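Long-range contacts in scytalidopepsin B (Scytalidium lignicola, PDB 2IFR), which hydrolyses peptide bonds in proteins as an acid-acting glutamic peptidase of the A4 family: residues A[95-99]-A[125-129]; A[24-28]-A[83-87]. All blocks are in the same frame, centred on the assembly; numbering follows the deposited sequence.

Contact 1 (A[95-99]-A[125-129])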
loop_
_atom_site.group_PDB
_atom_site.type_symbol
_atom_site.label_atom_id
_atom_site.label_comp_id
_atom_site.label_asym_id
_atom_site.label_seq_id
_atom_site.Cartn_x
_atom_site.Cartn_y
_atom_site.Cartn_z
ATOM N N ALA A 95 12.230 6.146 -5.747
ATOM C CA ALA A 95 13.283 6.407 -4.765
ATOM C C ALA A 95 14.510 6.762 -5.587
ATOM O O ALA A 95 15.147 5.863 -6.226
ATOM C CB ALA A 95 13.559 5.162 -3.904
ATOM N N THR A 96 14.854 8.043 -5.616
ATOM C CA THR A 96 16.020 8.489 -6.381
ATOM C C THR A 96 17.309 8.213 -5.613
ATOM O O THR A 96 18.436 8.223 -6.205
ATOM C CB THR A 96 15.901 9.985 -6.728
ATOM O OG1 THR A 96 15.358 10.704 -5.609
ATOM C CG2 THR A 96 14.981 10.162 -7.937
ATOM N N SER A 97 17.175 7.947 -4.320
ATOM C CA SER A 97 18.324 7.624 -3.462
ATOM C C SER A 97 17.729 7.074 -2.176
ATOM O O SER A 97 16.469 7.057 -2.013
ATOM C CB SER A 97 19.145 8.883 -3.152
ATOM O OG SER A 97 18.562 9.628 -2.092
ATOM N N ASP A 98 18.570 6.630 -1.250
ATOM C CA ASP A 98 18.058 6.109 0.011
ATOM C C ASP A 98 17.403 7.175 0.869
ATOM O O ASP A 98 16.749 6.839 1.915
ATOM C CB ASP A 98 19.179 5.447 0.813
ATOM C CG ASP A 98 19.639 4.145 0.198
ATOM O OD1 ASP A 98 19.408 3.937 -1.017
ATOM O OD2 ASP A 98 20.248 3.341 0.935
ATOM N N THR A 99 17.564 8.446 0.503
ATOM C CA THR A 99 16.950 9.525 1.303
ATOM C C THR A 99 16.099 10.490 0.494
ATOM O O THR A 99 15.589 11.534 1.043
ATOM C CB THR A 99 18.005 10.335 2.097
ATOM O OG1 THR A 99 19.104 10.677 1.236
ATOM C CG2 THR A 99 18.500 9.534 3.284
ATOM N N SER A 125 16.164 5.949 6.396
ATOM C CA SER A 125 16.435 5.918 4.969
ATOM C C SER A 125 16.002 4.571 4.385
ATOM O O SER A 125 15.795 3.556 5.136
ATOM C CB SER A 125 17.922 6.169 4.705
ATOM O OG SER A 125 18.709 5.191 5.348
ATOM N N LEU A 126 15.852 4.540 3.070
ATOM C CA LEU A 126 15.428 3.347 2.364
ATOM C C LEU A 126 16.618 2.440 2.079
ATOM O O LEU A 126 17.793 2.916 2.054
ATOM C CB LEU A 126 14.774 3.754 1.039
ATOM C CG LEU A 126 13.474 4.572 1.101
ATOM C CD1 LEU A 126 13.111 5.038 -0.295
ATOM C CD2 LEU A 126 12.345 3.735 1.693
ATOM N N CYS A 127 16.352 1.151 1.875
ATOM C CA CYS A 127 17.401 0.191 1.532
ATOM C C CYS A 127 17.166 -0.032 0.060
ATOM O O CYS A 127 18.119 -0.370 -0.722
ATOM C CB CYS A 127 17.203 -1.153 2.241
ATOM S SG CYS A 127 16.880 -1.153 4.036
ATOM N N ARG A 128 15.911 0.143 -0.349
ATOM C CA ARG A 128 15.511 -0.063 -1.741
ATOM C C ARG A 128 15.688 -1.529 -2.150
ATOM O O ARG A 128 16.092 -1.861 -3.324
ATOM C CB ARG A 128 16.312 0.858 -2.665
ATOM C CG ARG A 128 16.142 2.337 -2.318
ATOM C CD ARG A 128 17.199 3.164 -3.036
ATOM N NE ARG A 128 16.854 3.372 -4.432
ATOM C CZ ARG A 128 17.746 3.564 -5.394
ATOM N NH1 ARG A 128 19.034 3.556 -5.095
ATOM N NH2 ARG A 128 17.351 3.791 -6.643
ATOM N N THR A 129 15.355 -2.416 -1.219
ATOM C CA THR A 129 15.453 -3.858 -1.432
ATOM C C THR A 129 14.101 -4.597 -1.547
ATOM O O THR A 129 14.072 -5.832 -1.881
ATOM C CB THR A 129 16.274 -4.480 -0.318
ATOM O OG1 THR A 129 15.699 -4.121 0.948
ATOM C CG2 THR A 129 17.727 -3.963 -0.386
#

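Contact 2 (A[24-28]-A[83-87])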
loop_
_atom_site.group_PDB
_atom_site.type_symbol
_atom_site.label_atom_id
_atom_site.label_comp_id
_atom_site.label_asym_id
_atom_site.label_seq_id
_atom_site.Cartn_x
_atom_site.Cartn_y
_atom_site.Cartn_z
ATOM N N ASN A 24 -8.392 -0.277 -8.657
ATOM C CA ASN A 24 -9.806 0.164 -8.642
ATOM C C ASN A 24 -10.242 0.348 -7.194
ATOM O O ASN A 24 -9.746 -0.376 -6.253
ATOM C CB ASN A 24 -10.677 -0.888 -9.335
ATOM C CG ASN A 24 -10.534 -2.272 -8.693
ATOM O OD1 ASN A 24 -11.519 -2.767 -8.006
ATOM N ND2 ASN A 24 -9.416 -2.862 -8.860
ATOM N N VAL A 25 -11.156 1.283 -6.966
ATOM C CA VAL A 25 -11.640 1.540 -5.628
ATOM C C VAL A 25 -12.867 0.644 -5.441
ATOM O O VAL A 25 -13.837 0.706 -6.255
ATOM C CB VAL A 25 -12.034 3.045 -5.458
ATOM C CG1 VAL A 25 -12.493 3.308 -4.048
ATOM C CG2 VAL A 25 -10.810 3.947 -5.777
ATOM N N PRO A 26 -12.864 -0.208 -4.398
ATOM C CA PRO A 26 -13.979 -1.127 -4.106
ATOM C C PRO A 26 -15.033 -0.516 -3.182
ATOM O O PRO A 26 -14.791 0.584 -2.570
ATOM C CB PRO A 26 -13.280 -2.273 -3.393
ATOM C CG PRO A 26 -12.309 -1.495 -2.482
ATOM C CD PRO A 26 -11.733 -0.443 -3.470
ATOM N N SER A 27 -16.191 -1.124 -3.084
ATOM C CA SER A 27 -17.176 -0.702 -2.121
ATOM C C SER A 27 -16.782 -1.518 -0.882
ATOM O O SER A 27 -16.265 -2.631 -1.031
ATOM C CB SER A 27 -18.595 -1.010 -2.563
ATOM O OG SER A 27 -18.811 -2.406 -2.639
ATOM N N ALA A 28 -16.999 -0.990 0.315
ATOM C CA ALA A 28 -16.623 -1.671 1.543
ATOM C C ALA A 28 -17.786 -1.721 2.502
ATOM O O ALA A 28 -18.695 -0.814 2.479
ATOM C CB ALA A 28 -15.475 -0.947 2.215
ATOM N N ILE A 83 -12.115 10.425 -3.651
ATOM C CA ILE A 83 -12.212 9.012 -3.987
ATOM C C ILE A 83 -13.606 8.450 -3.827
ATOM O O ILE A 83 -14.264 8.648 -2.760
ATOM C CB ILE A 83 -11.232 8.229 -3.126
ATOM C CG1 ILE A 83 -9.840 8.796 -3.364
ATOM C CG2 ILE A 83 -11.273 6.735 -3.471
ATOM C CD1 ILE A 83 -8.815 8.199 -2.528
ATOM N N SER A 84 -14.080 7.773 -4.868
ATOM C CA SER A 84 -15.413 7.148 -4.874
ATOM C C SER A 84 -15.328 5.708 -5.420
ATOM O O SER A 84 -14.400 5.365 -6.213
ATOM C CB SER A 84 -16.355 7.967 -5.751
ATOM O OG SER A 84 -16.296 9.324 -5.360
ATOM N N GLU A 85 -16.298 4.886 -5.038
ATOM C CA GLU A 85 -16.369 3.501 -5.452
ATOM C C GLU A 85 -16.241 3.436 -6.961
ATOM O O GLU A 85 -16.855 4.245 -7.691
ATOM C CB GLU A 85 -17.721 2.918 -5.009
ATOM C CG GLU A 85 -17.834 1.395 -5.052
ATOM C CD GLU A 85 -17.767 0.831 -6.459
ATOM O OE1 GLU A 85 -18.488 1.358 -7.341
ATOM O OE2 GLU A 85 -17.001 -0.147 -6.691
ATOM N N GLY A 86 -15.441 2.514 -7.456
ATOM C CA GLY A 86 -15.310 2.382 -8.886
ATOM C C GLY A 86 -14.244 3.250 -9.516
ATOM O O GLY A 86 -13.893 3.029 -10.714
ATOM N N ASP A 87 -13.709 4.233 -8.796
ATOM C CA ASP A 87 -12.667 5.070 -9.425
ATOM C C ASP A 87 -11.425 4.248 -9.698
ATOM O O ASP A 87 -11.182 3.175 -9.050
ATOM C CB ASP A 87 -12.281 6.242 -8.532
ATOM C CG ASP A 87 -13.378 7.281 -8.429
ATOM O OD1 ASP A 87 -14.366 7.185 -9.194
ATOM O OD2 ASP A 87 -13.242 8.185 -7.578
#

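Contact 1 (A[95-99]-A[125-129])
Ala-95 meets the second segment through its methyl: CB lies 3.6 Å from Leu-126 CD1 and also faces the Arg-128 chain near NE. Its carbonyl turns to the guanidinium, with Ala-95 O 3.1 Å from Arg-128 NH2. The firm charge partner of that group is Asp-17, which forms a salt bridge with NH2. At Thr-96 the chain turns a corner, and Ser-97 then brings its CA over one face of the guanidinium. The hydroxyl of Ser-97 points elsewhere: OG accepts from Thr-99 N at 3.0 Å, an ST turn that shapes the link between strands 88-95 and 100-107, and it also hydrogen-bonds Ser-100. This turn and the loop leading into strand 130-141 come together at one end of the beta-sandwich known for this family. Asp-98 supplies the one hydrogen bond across the contact, through its backbone: its carbonyl oxygen takes the N-H of Leu-126 on an in-plane lone pair, 2.7 Å from O to N and nearly straight at 164°. The carboxylate of Asp-98 lies at the edge of the Arg-128 guanidinium, but its exact placement is doubtful, because the model sets it too close to Leu-126 O. As modelled, Asp-98 OD1 stays 4.1 Å from Arg-128 NH1, too far for a salt bridge, though the opposite charges should still attract. At Thr-99, CG2 lies 3.7 Å from Ser-125 CB, two residues before Cys-127, which is disulfide-bonded to Cys-47.

Contact 2 (A[24-28]-A[83-87])
Val-25 straddles the CG2 methyl of Ile-83 with its forked end, the two side chains crossing at about a right angle. Both branches touch that methyl, Val-25 CG2 at 3.6 Å and CG1 at 3.7 Å. The fork sits this way because CG1 is anti to the backbone N (chi1 -178°), which leaves CG2 beside that N and turned to Asp-87, near its CB. Val-25 CB also rests 3.4 Å from Ser-84 O, the carbonyl that closes a type II turn by accepting from Asp-87 N. This turn leads into strand 88-95 and is bonded to its antiparallel partner, strand 16-29; Phe-56 of strand 51-60 and Tyr-64 of strand 64-71 also pack on Val-25 and Ile-83. Gly-86 holds the third position of the turn at a positive phi that suits glycine, and its N-H reaches Val-25 O at 2.7 Å. A second backbone bond, Val-25 N to Asp-87 O at 2.8 Å, makes the valine both donor and acceptor. Within the turn, Asp-87 OD2 receives Ser-84 N from above the carboxylate plane and has a further partner in Asn-107. Toward Ser-27, Glu-85 CG, anti to its own N (chi1 -165°), lies 3.5 Å from Ser-27 CB; the bend at chi2 turns the carboxylate back toward Val-25 O. Backbone bonds, the aspartate carboxylate and methyl packing thus hold the turn, while that carbonyl would, if anything, disfavour the glutamate's negative charge.

How the contacts relate
The two contacts sit at opposite ends of one antiparallel strand pair. Strand 16-29 carries the 24-28 segment of contact 2 near its far end, and its start, at Asp-17, bonds to Ala-95 of contact 1. Strand 88-95 runs the other way, entered from 83-87 and left through 95-99. The centres of the two contacts are 31 Å apart and their nearest atoms about 21 Å, on opposite sides of the chain's centre, so neither touches the other. Along the sequence contact 2 closes before contact 1 opens. The strand pair 16-29/88-95 therefore spans the distance between two ends of the beta-sandwich, with one contact at each.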